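Long-range contacts in BrkA autotransporter (Bordetella pertussis, PDB 3QQ2), which forms the outer-membrane translocator pore that carries the passenger domain to the cell surface in BrkA, an inhibitor of the classical complement pathway: residues Pro23-Phe28 / Leu49-Asp54; Leu150-Phe155 / Phe196-Ala201; Met163-Ser168 / Asn185-Gly190; Ala260-Ala265 / Trp274-Gly279. The protein carries 1 engineered substitution. All coordinates share one frame; numbering follows the deposited sequence.

In the fold
All four contacts are antiparallel strand pairings in the wall of the autotransporter beta-barrel, and together they sample its circumference and its length. Contacts 1 and 4 touch, because strand 21-34 lies next to strand 271-282 where the chain's first and last strands close the barrel: T27 N is 3.0 Å from A278 O, a probable hydrogen bond, and F28 packs on H277. Contacts 2 and 3 share strands 154-173 and 186-201 yet lie about 36 Å apart between centres, on opposite sides of the chain's centre. Contact 3 also lies across that centre from contact 1, their centres about 22 Å apart and their nearest atoms about 9 Å, consistent with their facing each other across the pore.

Contact 1 of 4, residues Pro23-Phe28 / Leu49-Asp54; sequences PWARTF and LEIGLD
In the antiparallel wall of the barrel, L49 faces T27; its CD2 comes within 3.4 Å of R26 O on the outer, probably lipid-facing side. E50 points the other way, into the pore. Two backbone hydrogen bonds join it to R26, and the side chains run alongside each other until R26 NE meets E50 OE1 at 2.5 Å in a salt bridge, nearly along the C-O axis, with guanidinium and carboxylate turned 71° apart. R111 bridges to E50 OE2. Back on the outer side, I51 sets CD1 3.9 Å from A25 CB. G52 has no side chain, and the W24 indole fills that space: with CG in the crowded position (chi1 56°), the ring lies flat over the backbone, its five-membered centroid 3.7 Å from G52 CA in a CH-pi contact, while E50 CB meets the ring's edge at CZ3. W24 N and G52 O are bonded at 2.7 Å. L53, outside again, pairs with P23, its CD1 4.0 Å from P23 N. At D54, OD1 shares the hydroxyl of Y95 with W24 NE1, and OD2 bridges to R281. Strand 271-282 flanks 21-34, and strand 62-78 flanks 42-57, supplying L69 beside W24.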
# COMPACT_ATOMS: atom_id res chain seq x y z
N PRO A 23 -30.79 -26.45 -17.83
CA PRO A 23 -30.33 -25.26 -17.16
C PRO A 23 -30.27 -25.53 -15.68
O PRO A 23 -30.97 -26.42 -15.20
CB PRO A 23 -31.45 -24.27 -17.43
CG PRO A 23 -32.66 -25.10 -17.43
CD PRO A 23 -32.24 -26.38 -18.11
N TRP A 24 -29.45 -24.77 -14.95
CA TRP A 24 -29.36 -24.91 -13.48
C TRP A 24 -28.97 -23.60 -12.81
O TRP A 24 -28.37 -22.73 -13.42
CB TRP A 24 -28.42 -26.06 -13.07
CG TRP A 24 -27.05 -25.97 -13.63
CD1 TRP A 24 -26.58 -26.58 -14.75
CD2 TRP A 24 -25.94 -25.24 -13.08
NE1 TRP A 24 -25.25 -26.28 -14.94
CE2 TRP A 24 -24.83 -25.47 -13.93
CE3 TRP A 24 -25.77 -24.44 -11.95
CZ2 TRP A 24 -23.58 -24.91 -13.69
CZ3 TRP A 24 -24.53 -23.89 -11.71
CH2 TRP A 24 -23.45 -24.12 -12.58
N ALA A 25 -29.36 -23.43 -11.55
CA ALA A 25 -28.88 -22.31 -10.77
C ALA A 25 -28.45 -22.77 -9.38
O ALA A 25 -29.12 -23.59 -8.74
CB ALA A 25 -29.95 -21.23 -10.67
N ARG A 26 -27.34 -22.23 -8.91
CA ARG A 26 -26.90 -22.57 -7.55
C ARG A 26 -26.44 -21.37 -6.79
O ARG A 26 -25.61 -20.60 -7.26
CB ARG A 26 -25.82 -23.65 -7.54
CG ARG A 26 -24.46 -23.21 -8.04
CD ARG A 26 -23.45 -24.34 -7.82
NE ARG A 26 -22.08 -23.86 -7.62
CZ ARG A 26 -21.59 -23.53 -6.44
NH1 ARG A 26 -22.35 -23.59 -5.35
NH2 ARG A 26 -20.34 -23.12 -6.34
N THR A 27 -27.00 -21.20 -5.60
CA THR A 27 -26.52 -20.18 -4.70
C THR A 27 -25.72 -20.82 -3.56
O THR A 27 -25.75 -22.03 -3.38
CB THR A 27 -27.68 -19.32 -4.18
OG1 THR A 27 -27.16 -18.32 -3.32
CG2 THR A 27 -28.69 -20.16 -3.40
N PHE A 28 -24.99 -20.00 -2.80
CA PHE A 28 -24.18 -20.49 -1.67
C PHE A 28 -23.68 -19.35 -0.82
O PHE A 28 -23.61 -18.21 -1.28
CB PHE A 28 -22.98 -21.30 -2.15
CG PHE A 28 -21.93 -20.47 -2.85
CD1 PHE A 28 -22.07 -20.11 -4.19
CD2 PHE A 28 -20.79 -20.07 -2.18
CE1 PHE A 28 -21.10 -19.35 -4.83
CE2 PHE A 28 -19.82 -19.31 -2.83
CZ PHE A 28 -19.99 -18.95 -4.16
N LEU A 49 -23.50 -16.88 -6.63
CA LEU A 49 -24.58 -17.36 -7.47
C LEU A 49 -24.02 -17.83 -8.80
O LEU A 49 -23.45 -17.05 -9.53
CB LEU A 49 -25.57 -16.23 -7.68
CG LEU A 49 -26.94 -16.48 -8.32
CD1 LEU A 49 -26.90 -16.33 -9.86
CD2 LEU A 49 -27.54 -17.82 -7.91
N GLU A 50 -24.16 -19.12 -9.10
CA GLU A 50 -23.86 -19.63 -10.44
C GLU A 50 -25.11 -19.90 -11.30
O GLU A 50 -26.21 -20.16 -10.78
CB GLU A 50 -22.99 -20.88 -10.36
CG GLU A 50 -21.56 -20.54 -10.61
CD GLU A 50 -20.56 -21.64 -10.24
OE1 GLU A 50 -20.89 -22.55 -9.42
OE2 GLU A 50 -19.43 -21.55 -10.76
N ILE A 51 -24.95 -19.82 -12.61
CA ILE A 51 -26.03 -20.22 -13.50
C ILE A 51 -25.43 -20.97 -14.65
O ILE A 51 -24.34 -20.65 -15.07
CB ILE A 51 -26.90 -19.02 -13.92
CG1 ILE A 51 -28.33 -19.32 -13.62
CG2 ILE A 51 -26.72 -18.63 -15.38
CD1 ILE A 51 -28.90 -18.23 -12.86
N GLY A 52 -26.11 -22.00 -15.13
CA GLY A 52 -25.44 -22.87 -16.07
C GLY A 52 -26.28 -23.84 -16.86
O GLY A 52 -27.45 -24.07 -16.57
N LEU A 53 -25.65 -24.42 -17.87
CA LEU A 53 -26.34 -25.24 -18.83
C LEU A 53 -25.35 -26.26 -19.37
O LEU A 53 -24.18 -25.95 -19.58
CB LEU A 53 -26.91 -24.36 -19.95
CG LEU A 53 -27.33 -25.00 -21.27
CD1 LEU A 53 -28.58 -25.85 -21.14
CD2 LEU A 53 -27.55 -23.93 -22.30
N ASP A 54 -25.81 -27.49 -19.55
CA ASP A 54 -25.01 -28.54 -20.18
C ASP A 54 -25.89 -29.35 -21.11
O ASP A 54 -27.10 -29.35 -20.94
CB ASP A 54 -24.34 -29.44 -19.13
CG ASP A 54 -25.28 -29.79 -17.99
OD1 ASP A 54 -25.34 -29.02 -17.01
OD2 ASP A 54 -25.96 -30.83 -18.08

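Contact 2 of 4, residues Leu150-Phe155 / Phe196-Ala201; sequences LPNDWF and FGRRIA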
# COMPACT_ATOMS: atom_id res chain seq x y z
N LEU A 150 -26.34 -49.96 -0.95
CA LEU A 150 -26.41 -50.92 0.13
C LEU A 150 -27.88 -51.31 0.34
O LEU A 150 -28.77 -50.60 -0.15
CB LEU A 150 -25.83 -50.29 1.41
CG LEU A 150 -24.74 -49.22 1.29
CD1 LEU A 150 -24.85 -48.26 2.46
CD2 LEU A 150 -23.32 -49.80 1.20
N PRO A 151 -28.15 -52.41 1.07
CA PRO A 151 -29.52 -52.86 1.39
C PRO A 151 -30.45 -51.72 1.81
O PRO A 151 -30.03 -50.87 2.61
CB PRO A 151 -29.31 -53.77 2.60
CG PRO A 151 -27.90 -53.52 3.05
CD PRO A 151 -27.17 -53.23 1.79
N ASN A 152 -31.68 -51.72 1.28
CA ASN A 152 -32.74 -50.76 1.66
C ASN A 152 -32.50 -49.37 1.07
O ASN A 152 -32.97 -48.35 1.60
CB ASN A 152 -32.89 -50.74 3.20
CG ASN A 152 -34.23 -50.21 3.67
OD1 ASN A 152 -34.48 -49.00 3.64
ND2 ASN A 152 -35.08 -51.11 4.17
N ASP A 153 -31.75 -49.33 -0.03
CA ASP A 153 -31.52 -48.12 -0.84
C ASP A 153 -30.61 -47.05 -0.23
O ASP A 153 -30.51 -45.95 -0.78
CB ASP A 153 -32.85 -47.49 -1.27
CG ASP A 153 -33.84 -48.51 -1.74
OD1 ASP A 153 -33.59 -49.13 -2.81
OD2 ASP A 153 -34.85 -48.71 -1.03
N TRP A 154 -29.97 -47.37 0.89
CA TRP A 154 -28.89 -46.57 1.45
C TRP A 154 -27.67 -46.70 0.55
O TRP A 154 -27.37 -47.77 0.04
CB TRP A 154 -28.49 -47.08 2.84
CG TRP A 154 -29.51 -46.95 3.92
CD1 TRP A 154 -30.51 -47.83 4.20
CD2 TRP A 154 -29.61 -45.90 4.90
NE1 TRP A 154 -31.24 -47.40 5.28
CE2 TRP A 154 -30.71 -46.22 5.73
CE3 TRP A 154 -28.89 -44.73 5.16
CZ2 TRP A 154 -31.11 -45.40 6.80
CZ3 TRP A 154 -29.28 -43.92 6.23
CH2 TRP A 154 -30.39 -44.26 7.03
N PHE A 155 -26.94 -45.60 0.37
CA PHE A 155 -25.72 -45.64 -0.42
C PHE A 155 -24.52 -45.14 0.35
O PHE A 155 -24.66 -44.44 1.35
CB PHE A 155 -25.87 -44.83 -1.72
CG PHE A 155 -26.17 -43.38 -1.48
CD1 PHE A 155 -27.44 -42.97 -1.11
CD2 PHE A 155 -25.18 -42.43 -1.62
CE1 PHE A 155 -27.72 -41.64 -0.89
CE2 PHE A 155 -25.45 -41.09 -1.39
CZ PHE A 155 -26.71 -40.69 -1.02
N PHE A 196 -23.12 -40.82 3.37
CA PHE A 196 -24.03 -41.94 3.52
C PHE A 196 -25.42 -41.42 3.39
O PHE A 196 -25.79 -40.49 4.10
CB PHE A 196 -23.93 -42.55 4.91
CG PHE A 196 -22.73 -43.38 5.13
CD1 PHE A 196 -22.39 -44.39 4.24
CD2 PHE A 196 -21.93 -43.17 6.25
CE1 PHE A 196 -21.28 -45.18 4.45
CE2 PHE A 196 -20.80 -43.93 6.47
CZ PHE A 196 -20.47 -44.95 5.57
N GLY A 197 -26.23 -42.02 2.54
CA GLY A 197 -27.63 -41.64 2.51
C GLY A 197 -28.56 -42.80 2.19
O GLY A 197 -28.12 -43.95 2.04
N ARG A 198 -29.84 -42.47 2.11
CA ARG A 198 -30.86 -43.40 1.61
C ARG A 198 -31.59 -42.75 0.43
O ARG A 198 -31.99 -41.58 0.51
CB ARG A 198 -31.82 -43.84 2.74
CG ARG A 198 -32.94 -44.80 2.31
CD ARG A 198 -33.44 -45.61 3.50
NE ARG A 198 -34.87 -45.95 3.45
CZ ARG A 198 -35.84 -45.21 4.00
NH1 ARG A 198 -35.54 -44.08 4.65
NH2 ARG A 198 -37.11 -45.60 3.91
N ARG A 199 -31.71 -43.50 -0.66
CA ARG A 199 -32.53 -43.09 -1.80
C ARG A 199 -33.96 -43.45 -1.43
O ARG A 199 -34.28 -44.63 -1.28
CB ARG A 199 -32.09 -43.82 -3.07
CG ARG A 199 -33.00 -43.62 -4.28
CD ARG A 199 -32.48 -42.54 -5.24
NE ARG A 199 -31.34 -43.00 -6.03
CZ ARG A 199 -30.42 -42.20 -6.60
NH1 ARG A 199 -30.50 -40.88 -6.47
NH2 ARG A 199 -29.42 -42.72 -7.29
N ILE A 200 -34.82 -42.46 -1.25
CA ILE A 200 -36.16 -42.80 -0.84
C ILE A 200 -37.33 -42.26 -1.71
O ILE A 200 -37.49 -41.04 -1.93
CB ILE A 200 -36.37 -42.32 0.61
CG1 ILE A 200 -35.47 -43.09 1.57
CG2 ILE A 200 -37.83 -42.46 1.01
CD1 ILE A 200 -35.18 -42.36 2.86
N ALA A 201 -38.12 -43.21 -2.24
CA ALA A 201 -39.12 -42.92 -3.28
C ALA A 201 -40.51 -42.65 -2.70
O ALA A 201 -41.11 -43.52 -2.10
CB ALA A 201 -39.16 -44.05 -4.32
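The end-to-end directions of 152-155 and 196-199 are 127° apart, with W154 facing R198 as a non-hydrogen-bonded antiparallel pair and F155 facing G197 as a hydrogen-bonded one. The site is a strand end of the autotransporter beta-barrel, beside the tight turn that links strands 130-149 and 154-173; L150 N closes that turn onto W154 O at 2.6 Å. Between the segments, G197 N donates to a lone pair of F155 O at 3.1 Å. Just past the last bridge the turn itself holds on: R199 N reaches D153 O at 2.7 Å, almost straight at 176°, although the donor stands above the carbonyl plane. F155 turns inward with CG in the crowded position, so that its ring lies over the bare G197 backbone, G197 N 3.7 Å above the ring centre; R147 adds a cation-pi contact. On the outer surface R198 crosses the W154 indole. Its CB sits over the middle of the ring, and its CD forms a CH-pi contact 3.6 Å from the five-membered centroid; the guanidinium and indole planes are 33° apart. Farther along the same arginine, NE makes a weak, bent hydrogen bond to N152 OD1 at 3.1 Å.

Contact 3 of 4, residues Met163-Ser168 / Asn185-Gly190; sequences MLWRTS and NTATLG
At the centre of the pairing the W165 indole lies over A187. The methyl CB of A187 stands above one face, offset toward the rim and 3.8 Å from CZ2, with W165 CG in the crowded place between backbone N and carbonyl carbon (chi1 64°). N185 comes in at the six-membered end, its ND2 near W165 CZ3 and its amide plane steeply inclined to the ring at 81°; the same ND2 lies 3.2 Å from T167 CG2. On this face M163 and L189 run side by side, CB to CB 3.7 Å. The outward face pairs L164 with T188 and R166 with T186. Reciprocal backbone bonds join M163 to L189 and W165 to A187, A187 N reaching W165 O at 2.7 Å, and T167 N adds a bond to N185 O at 3.0 Å. Farther out, strand 130-149 puts A139 against M163 and W165, strand 207-221 borders A187 and L189, and N176 of the second subunit packs on N185. Backbone bonding therefore fixes the register of these barrel strands, while indole, thioether, methyl and isobutyl groups probably give this part of the inward face a mainly apolar character, bordered by the polar N185, K221 and E219.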
# COMPACT_ATOMS: atom_id res chain seq x y z
N MET A 163 -8.13 -29.32 -6.43
CA MET A 163 -8.50 -28.00 -6.92
C MET A 163 -7.24 -27.13 -7.09
O MET A 163 -6.39 -27.09 -6.21
CB MET A 163 -9.51 -27.37 -5.96
CG MET A 163 -9.61 -25.86 -5.98
SD MET A 163 -11.10 -25.28 -6.81
CE MET A 163 -10.95 -23.52 -6.54
N LEU A 164 -7.10 -26.48 -8.25
CA LEU A 164 -5.99 -25.56 -8.52
C LEU A 164 -6.56 -24.19 -8.80
O LEU A 164 -7.55 -24.08 -9.50
CB LEU A 164 -5.14 -26.01 -9.72
CG LEU A 164 -4.54 -27.43 -9.89
CD1 LEU A 164 -3.37 -27.45 -10.91
CD2 LEU A 164 -4.09 -28.09 -8.58
N TRP A 165 -5.96 -23.15 -8.24
CA TRP A 165 -6.35 -21.82 -8.66
C TRP A 165 -5.28 -20.76 -8.50
O TRP A 165 -4.43 -20.87 -7.61
CB TRP A 165 -7.63 -21.39 -7.97
CG TRP A 165 -7.51 -21.27 -6.55
CD1 TRP A 165 -7.79 -22.21 -5.64
CD2 TRP A 165 -7.10 -20.11 -5.82
NE1 TRP A 165 -7.58 -21.73 -4.37
CE2 TRP A 165 -7.16 -20.43 -4.46
CE3 TRP A 165 -6.68 -18.82 -6.20
CZ2 TRP A 165 -6.81 -19.52 -3.45
CZ3 TRP A 165 -6.33 -17.91 -5.20
CH2 TRP A 165 -6.40 -18.27 -3.84
N ARG A 166 -5.33 -19.75 -9.38
CA ARG A 166 -4.44 -18.62 -9.30
C ARG A 166 -5.16 -17.30 -9.27
O ARG A 166 -6.14 -17.09 -9.96
CB ARG A 166 -3.37 -18.59 -10.39
CG ARG A 166 -2.07 -17.90 -9.85
CD ARG A 166 -1.26 -17.06 -10.86
NE ARG A 166 -0.16 -17.80 -11.49
CZ ARG A 166 -0.15 -18.23 -12.75
NH1 ARG A 166 -1.18 -17.99 -13.57
NH2 ARG A 166 0.90 -18.89 -13.22
N THR A 167 -4.64 -16.41 -8.46
CA THR A 167 -5.06 -15.04 -8.39
C THR A 167 -3.91 -14.22 -8.97
O THR A 167 -2.76 -14.66 -8.90
CB THR A 167 -5.36 -14.70 -6.93
OG1 THR A 167 -6.74 -14.34 -6.81
CG2 THR A 167 -4.44 -13.60 -6.34
N SER A 168 -4.22 -13.08 -9.58
CA SER A 168 -3.20 -12.22 -10.21
C SER A 168 -2.71 -11.18 -9.23
O SER A 168 -3.41 -10.88 -8.25
CB SER A 168 -3.74 -11.54 -11.47
OG SER A 168 -4.67 -10.52 -11.18
N ASN A 185 -0.95 -14.80 -5.23
CA ASN A 185 -0.97 -16.14 -4.67
C ASN A 185 -1.55 -17.16 -5.66
O ASN A 185 -2.33 -16.81 -6.52
CB ASN A 185 -1.73 -16.15 -3.35
CG ASN A 185 -3.12 -15.53 -3.47
OD1 ASN A 185 -3.44 -14.57 -2.76
ND2 ASN A 185 -3.94 -16.06 -4.39
N THR A 186 -1.16 -18.42 -5.50
CA THR A 186 -1.48 -19.52 -6.41
C THR A 186 -1.57 -20.81 -5.58
O THR A 186 -0.56 -21.24 -5.03
CB THR A 186 -0.41 -19.64 -7.55
OG1 THR A 186 -0.43 -20.95 -8.13
CG2 THR A 186 0.98 -19.38 -7.03
N ALA A 187 -2.76 -21.42 -5.50
CA ALA A 187 -3.04 -22.47 -4.48
C ALA A 187 -3.66 -23.81 -4.92
O ALA A 187 -4.70 -23.84 -5.58
CB ALA A 187 -3.88 -21.87 -3.33
N THR A 188 -3.04 -24.91 -4.49
CA THR A 188 -3.61 -26.27 -4.59
C THR A 188 -4.50 -26.68 -3.39
O THR A 188 -4.23 -26.30 -2.26
CB THR A 188 -2.50 -27.32 -4.81
OG1 THR A 188 -2.17 -27.36 -6.21
CG2 THR A 188 -2.95 -28.71 -4.39
N LEU A 189 -5.58 -27.42 -3.68
CA LEU A 189 -6.42 -28.08 -2.68
C LEU A 189 -6.57 -29.53 -3.03
O LEU A 189 -6.72 -29.89 -4.20
CB LEU A 189 -7.83 -27.49 -2.61
CG LEU A 189 -8.07 -26.40 -1.56
CD1 LEU A 189 -7.27 -25.13 -1.90
CD2 LEU A 189 -9.56 -26.09 -1.37
N GLY A 190 -6.50 -30.36 -1.98
CA GLY A 190 -6.92 -31.77 -2.00
C GLY A 190 -8.17 -31.86 -1.14
O GLY A 190 -8.28 -31.13 -0.15

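Contact 4 of 4, residues Ala260-Ala265 / Trp274-Gly279; sequences ASYEYA and WSFHAG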
# COMPACT_ATOMS: atom_id res chain seq x y z
N ALA A 260 -30.11 -29.05 -1.28
CA ALA A 260 -29.72 -28.14 -0.23
C ALA A 260 -28.80 -28.92 0.70
O ALA A 260 -29.01 -30.11 0.92
CB ALA A 260 -30.95 -27.59 0.51
N SER A 261 -27.76 -28.26 1.21
CA SER A 261 -26.85 -28.86 2.18
C SER A 261 -26.38 -27.84 3.19
O SER A 261 -26.37 -26.64 2.92
CB SER A 261 -25.64 -29.50 1.51
OG SER A 261 -24.90 -28.55 0.78
N TYR A 262 -26.01 -28.33 4.36
CA TYR A 262 -25.36 -27.51 5.36
C TYR A 262 -24.01 -28.14 5.62
O TYR A 262 -23.89 -29.36 5.55
CB TYR A 262 -26.19 -27.43 6.63
CG TYR A 262 -25.45 -26.88 7.82
CD1 TYR A 262 -25.45 -27.58 9.03
CD2 TYR A 262 -24.76 -25.67 7.76
CE1 TYR A 262 -24.78 -27.10 10.16
CE2 TYR A 262 -24.07 -25.17 8.88
CZ TYR A 262 -24.09 -25.90 10.08
OH TYR A 262 -23.41 -25.45 11.20
N GLU A 263 -23.00 -27.31 5.87
CA GLU A 263 -21.67 -27.79 6.22
C GLU A 263 -21.01 -26.94 7.31
O GLU A 263 -21.15 -25.72 7.33
CB GLU A 263 -20.77 -27.86 4.99
CG GLU A 263 -19.71 -28.91 5.13
CD GLU A 263 -18.85 -29.10 3.88
OE1 GLU A 263 -19.12 -30.05 3.09
OE2 GLU A 263 -17.88 -28.32 3.69
N TYR A 264 -20.33 -27.63 8.22
CA TYR A 264 -19.53 -27.03 9.28
C TYR A 264 -18.12 -27.62 9.24
O TYR A 264 -17.96 -28.82 8.98
CB TYR A 264 -20.17 -27.30 10.65
CG TYR A 264 -19.28 -26.91 11.81
CD1 TYR A 264 -19.05 -27.78 12.89
CD2 TYR A 264 -18.64 -25.66 11.83
CE1 TYR A 264 -18.20 -27.38 13.97
CE2 TYR A 264 -17.80 -25.27 12.88
CZ TYR A 264 -17.59 -26.13 13.94
OH TYR A 264 -16.75 -25.68 14.94
N ALA A 265 -17.10 -26.79 9.46
CA ALA A 265 -15.71 -27.25 9.49
C ALA A 265 -14.84 -26.58 10.56
O ALA A 265 -14.92 -25.36 10.80
CB ALA A 265 -15.07 -27.09 8.15
N TRP A 274 -20.58 -21.94 9.55
CA TRP A 274 -21.67 -22.31 8.63
C TRP A 274 -21.37 -22.12 7.17
O TRP A 274 -20.69 -21.20 6.78
CB TRP A 274 -22.99 -21.61 8.98
CG TRP A 274 -22.91 -20.16 9.15
CD1 TRP A 274 -22.77 -19.48 10.32
CD2 TRP A 274 -22.99 -19.17 8.11
NE1 TRP A 274 -22.75 -18.11 10.08
CE2 TRP A 274 -22.88 -17.90 8.73
CE3 TRP A 274 -23.15 -19.23 6.72
CZ2 TRP A 274 -22.92 -16.71 8.01
CZ3 TRP A 274 -23.17 -18.04 5.99
CH2 TRP A 274 -23.06 -16.80 6.65
N SER A 275 -21.92 -23.01 6.35
CA SER A 275 -21.72 -23.00 4.93
C SER A 275 -22.93 -23.66 4.29
O SER A 275 -23.12 -24.88 4.42
CB SER A 275 -20.45 -23.77 4.59
OG SER A 275 -20.40 -24.17 3.23
N PHE A 276 -23.74 -22.85 3.61
CA PHE A 276 -24.97 -23.30 2.95
C PHE A 276 -24.81 -23.34 1.43
O PHE A 276 -24.15 -22.48 0.86
CB PHE A 276 -26.13 -22.37 3.30
CG PHE A 276 -26.32 -22.15 4.78
CD1 PHE A 276 -25.99 -20.93 5.37
CD2 PHE A 276 -26.83 -23.17 5.60
CE1 PHE A 276 -26.16 -20.72 6.76
CE2 PHE A 276 -27.01 -22.97 6.99
CZ PHE A 276 -26.68 -21.75 7.57
N HIS A 277 -25.38 -24.36 0.81
CA HIS A 277 -25.50 -24.45 -0.65
C HIS A 277 -26.94 -24.86 -0.95
O HIS A 277 -27.49 -25.75 -0.32
CB HIS A 277 -24.59 -25.53 -1.23
CG HIS A 277 -23.12 -25.27 -1.09
ND1 HIS A 277 -22.32 -25.97 -0.20
CD2 HIS A 277 -22.29 -24.44 -1.76
CE1 HIS A 277 -21.07 -25.55 -0.30
NE2 HIS A 277 -21.02 -24.63 -1.24
N ALA A 278 -27.54 -24.19 -1.93
CA ALA A 278 -28.87 -24.56 -2.43
C ALA A 278 -28.72 -24.61 -3.92
O ALA A 278 -27.99 -23.81 -4.49
CB ALA A 278 -29.88 -23.52 -2.05
N GLY A 279 -29.39 -25.55 -4.56
CA GLY A 279 -29.27 -25.66 -6.01
C GLY A 279 -30.52 -26.20 -6.65
O GLY A 279 -31.17 -27.07 -6.07
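Y262 carries the outer face of this pairing. Its CG is anti to the backbone N (chi1 166°), which lays the ring along the strand border beside F276, both side chains pointing the same way. The two rings are nearly parallel, 28° between planes, but slid so far apart that they barely overlap: the centroids are 5.5 Å from each other, and the closest approach is Y262 CD2 to F276 CE2 at 3.6 Å. W274 reaches the phenol differently, crossing at about a right angle so that its CB meets the ring edge 3.7 Å from CE2. The hydroxyl beyond that edge is hydrogen-bonded to P273 O.

S261 and H277 lie opposite each other on the pore side and share two backbone bonds. S261 N donates to H277 O at 3.0 Å, in the carbonyl plane, whereas the return bond from H277 N to S261 O is longer, 3.3 Å, and almost straight at 170°. This is the C-terminal beta-hairpin of the barrel, made by strands 256-267 and 271-282, and the latter strand pairs in turn with 21-34 to close the cylinder. Hence H277 also packs on R26 and F28. S261 OG sits 3.6 Å from H277 CB, near the plane of the imidazole at its edge.

At the next hydrogen-bonded pair, a loose one, E263 N makes a bent bond to S275 O at 2.8 Å. The polar ends of these two side chains look outside the hairpin: S275 OG is hydrogen-bonded to E30, and E263 OE1 forms a salt bridge with R213, whose charge may ease the closeness of E263 OE2 to E243 OE1.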